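Putative peptidase (Bacteroides fragilis, PDB 5DYN) is probably a clostripain-family cysteine protease that activates the B. fragilis toxin by proteolysis, this chain being one piece of the longer enzyme. Local coordinates at residues T17-M22 and Y111-W116; A24-A29 and W116-G121. All blocks are in the same frame, centred on the assembly; numbering follows the deposited sequence.

Contact 1 (T17-M22 and Y111-W116)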
ATOM      1  N   THR A  17      -9.046  -2.121  17.339  1.00 51.55           N
ATOM      2  CA  THR A  17      -9.884  -1.280  16.488  1.00 48.31           C
ATOM      3  C   THR A  17      -9.248  -1.089  15.115  1.00 48.74           C
ATOM      4  O   THR A  17      -8.090  -0.685  15.008  1.00 41.33           O
ATOM      5  CB  THR A  17     -10.135   0.102  17.123  1.00 48.79           C
ATOM      6  OG1 THR A  17     -10.866  -0.054  18.346  1.00 54.59           O
ATOM      7  CG2 THR A  17     -10.929   0.990  16.174  1.00 39.27           C
ATOM      8  N   VAL A  18     -10.008  -1.387  14.067  1.00 47.54           N
ATOM      9  CA  VAL A  18      -9.523  -1.210  12.704  1.00 38.08           C
ATOM     10  C   VAL A  18     -10.449  -0.293  11.914  1.00 36.37           C
ATOM     11  O   VAL A  18     -11.647  -0.546  11.806  1.00 37.31           O
ATOM     12  CB  VAL A  18      -9.395  -2.558  11.965  1.00 38.78           C
ATOM     13  CG1 VAL A  18      -8.949  -2.337  10.524  1.00 34.28           C
ATOM     14  CG2 VAL A  18      -8.428  -3.480  12.697  1.00 35.69           C
ATOM     15  N   LEU A  19      -9.887   0.782  11.370  1.00 37.32           N
ATOM     16  CA  LEU A  19     -10.639   1.687  10.511  1.00 34.31           C
ATOM     17  C   LEU A  19     -10.332   1.399   9.048  1.00 42.90           C
ATOM     18  O   LEU A  19      -9.172   1.437   8.633  1.00 44.22           O
ATOM     19  CB  LEU A  19     -10.314   3.144  10.845  1.00 38.83           C
ATOM     20  CG  LEU A  19     -10.806   4.221   9.874  1.00 36.90           C
ATOM     21  CD1 LEU A  19     -12.321   4.212   9.763  1.00 38.85           C
ATOM     22  CD2 LEU A  19     -10.308   5.591  10.303  1.00 32.12           C
ATOM     23  N   VAL A  20     -11.368   1.099   8.271  1.00 37.81           N
ATOM     24  CA  VAL A  20     -11.202   0.904   6.835  1.00 32.31           C
ATOM     25  C   VAL A  20     -11.623   2.171   6.100  1.00 37.17           C
ATOM     26  O   VAL A  20     -12.799   2.539   6.097  1.00 37.70           O
ATOM     27  CB  VAL A  20     -12.009  -0.299   6.322  1.00 34.01           C
ATOM     28  CG1 VAL A  20     -11.841  -0.446   4.819  1.00 31.09           C
ATOM     29  CG2 VAL A  20     -11.562  -1.570   7.028  1.00 32.81           C
ATOM     30  N   TYR A  21     -10.651   2.843   5.492  1.00 36.20           N
ATOM     31  CA  TYR A  21     -10.882   4.130   4.848  1.00 35.82           C
ATOM     32  C   TYR A  21     -11.062   3.961   3.343  1.00 30.01           C
ATOM     33  O   TYR A  21     -10.100   3.715   2.619  1.00 31.61           O
ATOM     34  CB  TYR A  21      -9.720   5.086   5.142  1.00 32.52           C
ATOM     35  CG  TYR A  21     -10.055   6.549   4.950  1.00 33.11           C
ATOM     36  CD1 TYR A  21     -10.046   7.124   3.685  1.00 35.88           C
ATOM     37  CD2 TYR A  21     -10.379   7.355   6.032  1.00 32.89           C
ATOM     38  CE1 TYR A  21     -10.355   8.458   3.505  1.00 36.74           C
ATOM     39  CE2 TYR A  21     -10.688   8.693   5.861  1.00 33.05           C
ATOM     40  CZ  TYR A  21     -10.671   9.239   4.595  1.00 31.31           C
ATOM     41  OH  TYR A  21     -10.974  10.570   4.415  1.00 31.83           O
ATOM     42  N   MET A  22     -12.296   4.105   2.874  1.00 32.03           N
ATOM     43  CA  MET A  22     -12.600   3.860   1.470  1.00 36.99           C
ATOM     44  C   MET A  22     -12.844   5.138   0.674  1.00 37.72           C
ATOM     45  O   MET A  22     -13.928   5.722   0.728  1.00 34.47           O
ATOM     46  CB  MET A  22     -13.817   2.948   1.343  1.00 32.28           C
ATOM     47  CG  MET A  22     -13.741   1.703   2.194  1.00 36.31           C
ATOM     48  SD  MET A  22     -15.022   0.523   1.747  1.00 39.78           S
ATOM     49  CE  MET A  22     -15.077  -0.443   3.238  1.00 45.35           C
ATOM     50  N   TYR A 111      -4.329  -1.350  17.232  1.00 54.34           N
ATOM     51  CA  TYR A 111      -4.987  -0.609  16.166  1.00 41.37           C
ATOM     52  C   TYR A 111      -4.483  -1.041  14.795  1.00 41.70           C
ATOM     53  O   TYR A 111      -3.414  -1.636  14.669  1.00 37.75           O
ATOM     54  CB  TYR A 111      -4.771   0.894  16.343  1.00 36.45           C
ATOM     55  CG  TYR A 111      -5.285   1.434  17.655  1.00 47.03           C
ATOM     56  CD1 TYR A 111      -6.632   1.725  17.828  1.00 46.76           C
ATOM     57  CD2 TYR A 111      -4.424   1.656  18.720  1.00 48.12           C
ATOM     58  CE1 TYR A 111      -7.106   2.224  19.028  1.00 49.07           C
ATOM     59  CE2 TYR A 111      -4.888   2.153  19.924  1.00 44.05           C
ATOM     60  CZ  TYR A 111      -6.229   2.436  20.073  1.00 44.54           C
ATOM     61  OH  TYR A 111      -6.696   2.928  21.269  1.00 50.40           O
ATOM     62  N   GLY A 112      -5.270  -0.733  13.772  1.00 41.86           N
ATOM     63  CA  GLY A 112      -4.879  -0.975  12.399  1.00 37.29           C
ATOM     64  C   GLY A 112      -5.687  -0.074  11.490  1.00 42.99           C
ATOM     65  O   GLY A 112      -6.762   0.396  11.873  1.00 38.13           O
ATOM     66  N   MET A 113      -5.175   0.187  10.294  1.00 38.37           N
ATOM     67  CA  MET A 113      -5.937   0.967   9.331  1.00 40.27           C
ATOM     68  C   MET A 113      -5.801   0.392   7.929  1.00 40.62           C
ATOM     69  O   MET A 113      -4.715  -0.018   7.509  1.00 33.96           O
ATOM     70  CB  MET A 113      -5.505   2.436   9.347  1.00 37.96           C
ATOM     71  CG  MET A 113      -6.549   3.372   8.745  1.00 41.44           C
ATOM     72  SD  MET A 113      -6.133   5.123   8.834  1.00 39.97           S
ATOM     73  CE  MET A 113      -5.687   5.273  10.556  1.00 49.88           C
ATOM     74  N   VAL A 114      -6.926   0.358   7.219  1.00 35.34           N
ATOM     75  CA  VAL A 114      -6.976  -0.120   5.845  1.00 27.20           C
ATOM     76  C   VAL A 114      -7.210   1.047   4.897  1.00 33.37           C
ATOM     77  O   VAL A 114      -8.064   1.902   5.141  1.00 35.29           O
ATOM     78  CB  VAL A 114      -8.089  -1.170   5.655  1.00 35.13           C
ATOM     79  CG1 VAL A 114      -8.139  -1.649   4.210  1.00 30.83           C
ATOM     80  CG2 VAL A 114      -7.876  -2.335   6.601  1.00 31.04           C
ATOM     81  N   PHE A 115      -6.446   1.083   3.814  1.00 35.85           N
ATOM     82  CA  PHE A 115      -6.556   2.164   2.847  1.00 35.12           C
ATOM     83  C   PHE A 115      -7.089   1.640   1.519  1.00 35.43           C
ATOM     84  O   PHE A 115      -6.413   0.893   0.810  1.00 34.38           O
ATOM     85  CB  PHE A 115      -5.202   2.846   2.675  1.00 34.94           C
ATOM     86  CG  PHE A 115      -4.698   3.494   3.932  1.00 30.33           C
ATOM     87  CD1 PHE A 115      -3.975   2.764   4.864  1.00 31.12           C
ATOM     88  CD2 PHE A 115      -4.964   4.828   4.193  1.00 28.29           C
ATOM     89  CE1 PHE A 115      -3.516   3.356   6.028  1.00 34.25           C
ATOM     90  CE2 PHE A 115      -4.506   5.426   5.355  1.00 30.55           C
ATOM     91  CZ  PHE A 115      -3.782   4.689   6.271  1.00 31.17           C
ATOM     92  N   TRP A 116      -8.313   2.052   1.199  1.00 32.19           N
ATOM     93  CA  TRP A 116      -9.096   1.478   0.110  1.00 29.52           C
ATOM     94  C   TRP A 116      -9.377   2.518  -0.969  1.00 30.19           C
ATOM     95  O   TRP A 116     -10.271   3.354  -0.802  1.00 32.05           O
ATOM     96  CB  TRP A 116     -10.414   0.923   0.666  1.00 33.06           C
ATOM     97  CG  TRP A 116     -11.146  -0.066  -0.207  1.00 39.41           C
ATOM     98  CD1 TRP A 116     -11.226  -1.418  -0.018  1.00 32.79           C
ATOM     99  CD2 TRP A 116     -11.925   0.221  -1.379  1.00 35.37           C
ATOM    100  NE1 TRP A 116     -11.998  -1.989  -1.001  1.00 34.17           N
ATOM    101  CE2 TRP A 116     -12.437  -1.007  -1.850  1.00 32.81           C
ATOM    102  CE3 TRP A 116     -12.237   1.393  -2.077  1.00 25.46           C
ATOM    103  CZ2 TRP A 116     -13.237  -1.094  -2.988  1.00 31.83           C
ATOM    104  CZ3 TRP A 116     -13.029   1.304  -3.206  1.00 32.82           C
ATOM    105  CH2 TRP A 116     -13.522   0.067  -3.650  1.00 30.75           C
TER
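The indole of W116 carries the sulfur of M22 over one face, a Met-aromatic contact with SD of M22 4.4 Å from the centroid of the W116 five-membered ring and 12° off its normal; at the other end of the pair, the Y111 ring touches CB of T17 with its CD1 at 3.9 Å. Between them runs parallel β pairing, in the mixed sheet at the core of this α/β peptidase domain. Sulfur reaches the indole because CG of M22 is anti to its carbonyl carbon (chi1 -50°) and the chain beyond is extended. CG of M22 also packs on CB of W116, and D35 takes the indole NE1. Five backbone hydrogen bonds zip the strands, from G112 N to T17 O through to W116 N to Y21 O at 2.8 Å; the bond from V114 N to L19 O is nearly straight at 170°. V18, V20 and V114 share the face of M22 and W116, which helix 29-43 covers; V20 CG2 meets V114 CB at 3.8 Å. L19, Y21 and M113 turn to helix 92-105, and S89 holds the Y21 hydroxyl. Strand 111-116 is paired in turn by a neighbouring chain, whose F30 stacks on F115. The CG methylene of M113 packs against the carbonyl O of L19, 3.3 Å away.

Contact 2 (A24-A29 and W116-G121). With NA (sodium ion), chain C; NA (sodium ion), chain D.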
ATOM      1  N   ALA A  24     -13.841   5.865  -2.394  1.00 38.20           N
ATOM      2  CA  ALA A  24     -14.461   5.095  -3.465  1.00 32.87           C
ATOM      3  C   ALA A  24     -15.188   5.961  -4.490  1.00 36.40           C
ATOM      4  O   ALA A  24     -15.885   5.442  -5.361  1.00 37.14           O
ATOM      5  CB  ALA A  24     -15.421   4.074  -2.874  1.00 30.79           C
ATOM      6  N   GLN A  25     -15.025   7.277  -4.396  1.00 37.93           N
ATOM      7  CA  GLN A  25     -15.671   8.180  -5.344  1.00 38.05           C
ATOM      8  C   GLN A  25     -14.872   8.217  -6.639  1.00 35.03           C
ATOM      9  O   GLN A  25     -14.285   9.238  -7.009  1.00 38.19           O
ATOM     10  CB  GLN A  25     -15.822   9.581  -4.751  1.00 33.13           C
ATOM     11  CG  GLN A  25     -16.739  10.494  -5.550  1.00 33.14           C
ATOM     12  CD  GLN A  25     -17.088  11.752  -4.792  1.00 38.87           C
ATOM     13  OE1 GLN A  25     -17.550  11.692  -3.656  1.00 38.54           O
ATOM     14  NE2 GLN A  25     -16.852  12.904  -5.410  1.00 43.17           N
ATOM     15  N   ASN A  26     -14.859   7.082  -7.325  1.00 33.03           N
ATOM     16  CA  ASN A  26     -14.062   6.905  -8.522  1.00 33.45           C
ATOM     17  C   ASN A  26     -14.545   5.693  -9.296  1.00 36.77           C
ATOM     18  O   ASN A  26     -15.677   5.245  -9.108  1.00 37.26           O
ATOM     19  CB  ASN A  26     -12.584   6.760  -8.157  1.00 30.21           C
ATOM     20  CG  ASN A  26     -12.365   5.812  -6.994  1.00 33.67           C
ATOM     21  OD1 ASN A  26     -12.952   4.732  -6.942  1.00 37.58           O
ATOM     22  ND2 ASN A  26     -11.532   6.221  -6.041  1.00 30.26           N
ATOM     23  N   SER A  27     -13.684   5.154 -10.150  1.00 34.65           N
ATOM     24  CA  SER A  27     -14.042   4.011 -10.979  1.00 35.88           C
ATOM     25  C   SER A  27     -14.259   2.738 -10.159  1.00 38.62           C
ATOM     26  O   SER A  27     -14.802   1.759 -10.665  1.00 39.87           O
ATOM     27  CB  SER A  27     -12.963   3.766 -12.034  1.00 35.61           C
ATOM     28  OG  SER A  27     -11.796   3.223 -11.446  1.00 36.90           O
ATOM     29  N   LEU A  28     -13.839   2.753  -8.898  1.00 31.59           N
ATOM     30  CA  LEU A  28     -13.940   1.570  -8.050  1.00 30.99           C
ATOM     31  C   LEU A  28     -15.240   1.536  -7.257  1.00 37.53           C
ATOM     32  O   LEU A  28     -15.495   0.585  -6.516  1.00 34.09           O
ATOM     33  CB  LEU A  28     -12.758   1.504  -7.088  1.00 32.25           C
ATOM     34  CG  LEU A  28     -11.384   1.462  -7.748  1.00 38.95           C
ATOM     35  CD1 LEU A  28     -10.303   1.619  -6.700  1.00 30.40           C
ATOM     36  CD2 LEU A  28     -11.209   0.167  -8.525  1.00 36.41           C
ATOM     37  N   ALA A  29     -16.053   2.578  -7.409  1.00 33.45           N
ATOM     38  CA  ALA A  29     -17.330   2.670  -6.702  1.00 36.43           C
ATOM     39  C   ALA A  29     -18.211   1.420  -6.849  1.00 32.84           C
ATOM     40  O   ALA A  29     -18.767   0.956  -5.857  1.00 39.37           O
ATOM     41  CB  ALA A  29     -18.095   3.906  -7.155  1.00 33.09           C
ATOM     42  N   TRP A 116      -8.313   2.052   1.199  1.00 32.19           N
ATOM     43  CA  TRP A 116      -9.096   1.478   0.110  1.00 29.52           C
ATOM     44  C   TRP A 116      -9.377   2.518  -0.969  1.00 30.19           C
ATOM     45  O   TRP A 116     -10.271   3.354  -0.802  1.00 32.05           O
ATOM     46  CB  TRP A 116     -10.414   0.923   0.666  1.00 33.06           C
ATOM     47  CG  TRP A 116     -11.146  -0.066  -0.207  1.00 39.41           C
ATOM     48  CD1 TRP A 116     -11.226  -1.418  -0.018  1.00 32.79           C
ATOM     49  CD2 TRP A 116     -11.925   0.221  -1.379  1.00 35.37           C
ATOM     50  NE1 TRP A 116     -11.998  -1.989  -1.001  1.00 34.17           N
ATOM     51  CE2 TRP A 116     -12.437  -1.007  -1.850  1.00 32.81           C
ATOM     52  CE3 TRP A 116     -12.237   1.393  -2.077  1.00 25.46           C
ATOM     53  CZ2 TRP A 116     -13.237  -1.094  -2.988  1.00 31.83           C
ATOM     54  CZ3 TRP A 116     -13.029   1.304  -3.206  1.00 32.82           C
ATOM     55  CH2 TRP A 116     -13.522   0.067  -3.650  1.00 30.75           C
ATOM     56  N   SER A 117      -8.620   2.464  -2.065  1.00 22.54           N
ATOM     57  CA  SER A 117      -8.818   3.375  -3.195  1.00 29.17           C
ATOM     58  C   SER A 117      -7.890   3.043  -4.361  1.00 28.73           C
ATOM     59  O   SER A 117      -7.304   1.964  -4.413  1.00 29.65           O
ATOM     60  CB  SER A 117      -8.590   4.827  -2.767  1.00 28.53           C
ATOM     61  OG  SER A 117      -9.122   5.726  -3.720  1.00 29.92           O
ATOM     62  N   HIS A 118      -7.767   3.979  -5.297  1.00 34.91           N
ATOM     63  CA  HIS A 118      -6.735   3.901  -6.327  1.00 33.98           C
ATOM     64  C   HIS A 118      -5.394   4.285  -5.717  1.00 31.68           C
ATOM     65  O   HIS A 118      -5.343   5.030  -4.739  1.00 32.57           O
ATOM     66  CB  HIS A 118      -7.056   4.814  -7.513  1.00 26.45           C
ATOM     67  CG  HIS A 118      -8.052   4.235  -8.468  1.00 35.66           C
ATOM     68  ND1 HIS A 118      -7.843   3.046  -9.131  1.00 31.53           N
ATOM     69  CD2 HIS A 118      -9.258   4.691  -8.882  1.00 37.60           C
ATOM     70  CE1 HIS A 118      -8.882   2.788  -9.906  1.00 34.75           C
ATOM     71  NE2 HIS A 118      -9.754   3.772  -9.775  1.00 32.82           N
ATOM     72  N   GLY A 119      -4.312   3.782  -6.296  1.00 37.63           N
ATOM     73  CA  GLY A 119      -2.989   4.029  -5.760  1.00 26.54           C
ATOM     74  C   GLY A 119      -1.963   4.311  -6.838  1.00 30.86           C
ATOM     75  O   GLY A 119      -2.066   3.810  -7.958  1.00 28.53           O
ATOM     76  N   GLU A 120      -0.969   5.121  -6.489  1.00 26.81           N
ATOM     77  CA  GLU A 120       0.083   5.506  -7.419  1.00 26.35           C
ATOM     78  C   GLU A 120       1.332   5.894  -6.629  1.00 28.58           C
ATOM     79  O   GLU A 120       1.899   6.968  -6.826  1.00 28.28           O
ATOM     80  CB  GLU A 120      -0.388   6.657  -8.317  1.00 28.69           C
ATOM     81  CG  GLU A 120       0.518   6.990  -9.503  1.00 33.74           C
ATOM     82  CD  GLU A 120       0.547   5.902 -10.557  1.00 34.37           C
ATOM     83  OE1 GLU A 120      -0.339   5.902 -11.440  1.00 31.19           O
ATOM     84  OE2 GLU A 120       1.457   5.048 -10.505  1.00 35.41           O
ATOM     85  N   GLY A 121       1.736   5.010  -5.719  1.00 28.16           N
ATOM     86  CA  GLY A 121       2.958   5.166  -4.948  1.00 29.10           C
ATOM     87  C   GLY A 121       3.206   6.553  -4.386  1.00 33.95           C
ATOM     88  O   GLY A 121       2.309   7.173  -3.815  1.00 30.14           O
TER
HETATM   89 NA    NA C 401     -16.172  12.926  -2.097  1.00 33.95          NA
HETATM   90 NA    NA D 402     -19.354  10.547  -2.461  1.00 47.52          NA
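The loops beyond two neighbouring parallel strands meet here at the carboxyl edge of the sheet, the usual place for an active site in α/β folds; the H118-G119 pair matches the His-Gly motif of clan CD cysteine peptidases, so H118 is probably their conserved histidine. Its imidazole is held from two directions. S27 OG lies at the ring edge, hydrogen-bonded to H118 NE2 at 2.7 Å, while L28 puts CD1 over the centre of one face, 3.6 Å from the H118 centroid. L28 reaches both rings: its CB rests on W116 CH2 at 3.8 Å, and CZ3 of W116 receives CB of A24. N26 opens a type I turn, its OD1 capping L28 N at 2.9 Å ahead of helix 29-43, and its CG lies near H118 CD2. The N26 ND2 and S117 OG groups both bond to I23 O, and each has a further partner in Q4 of the neighbouring chain. Q25 turns the other way, its OE1 bridging two sodium ions at 2.4 and 2.5 Å, with D58 among their other ligands. One hydrogen bond at the edge and one methyl over the face together restrict how the H118 ring can rotate.

In the fold
Contacts 1 and 2 follow the same two strands, 16-23 and 110-116, from the interior of the sheet to the loops at its carboxyl ends, with centres 15 Å apart and W116 common to both. Contact 1 is almost wholly buried and regular: backbone bonds repeat along its length, and hydrophobic groups cover both faces between two helices. Contact 2, only partly buried, has no strand pairing; single side chains carry it, through a histidine-serine bond and a leucine packed between two rings. W116 spans the change, paired through its backbone in contact 1 and met by loop residues at its six-membered ring in contact 2. A neighbouring chain extends the sheet beside 111-116 and completes polar contacts in the loops.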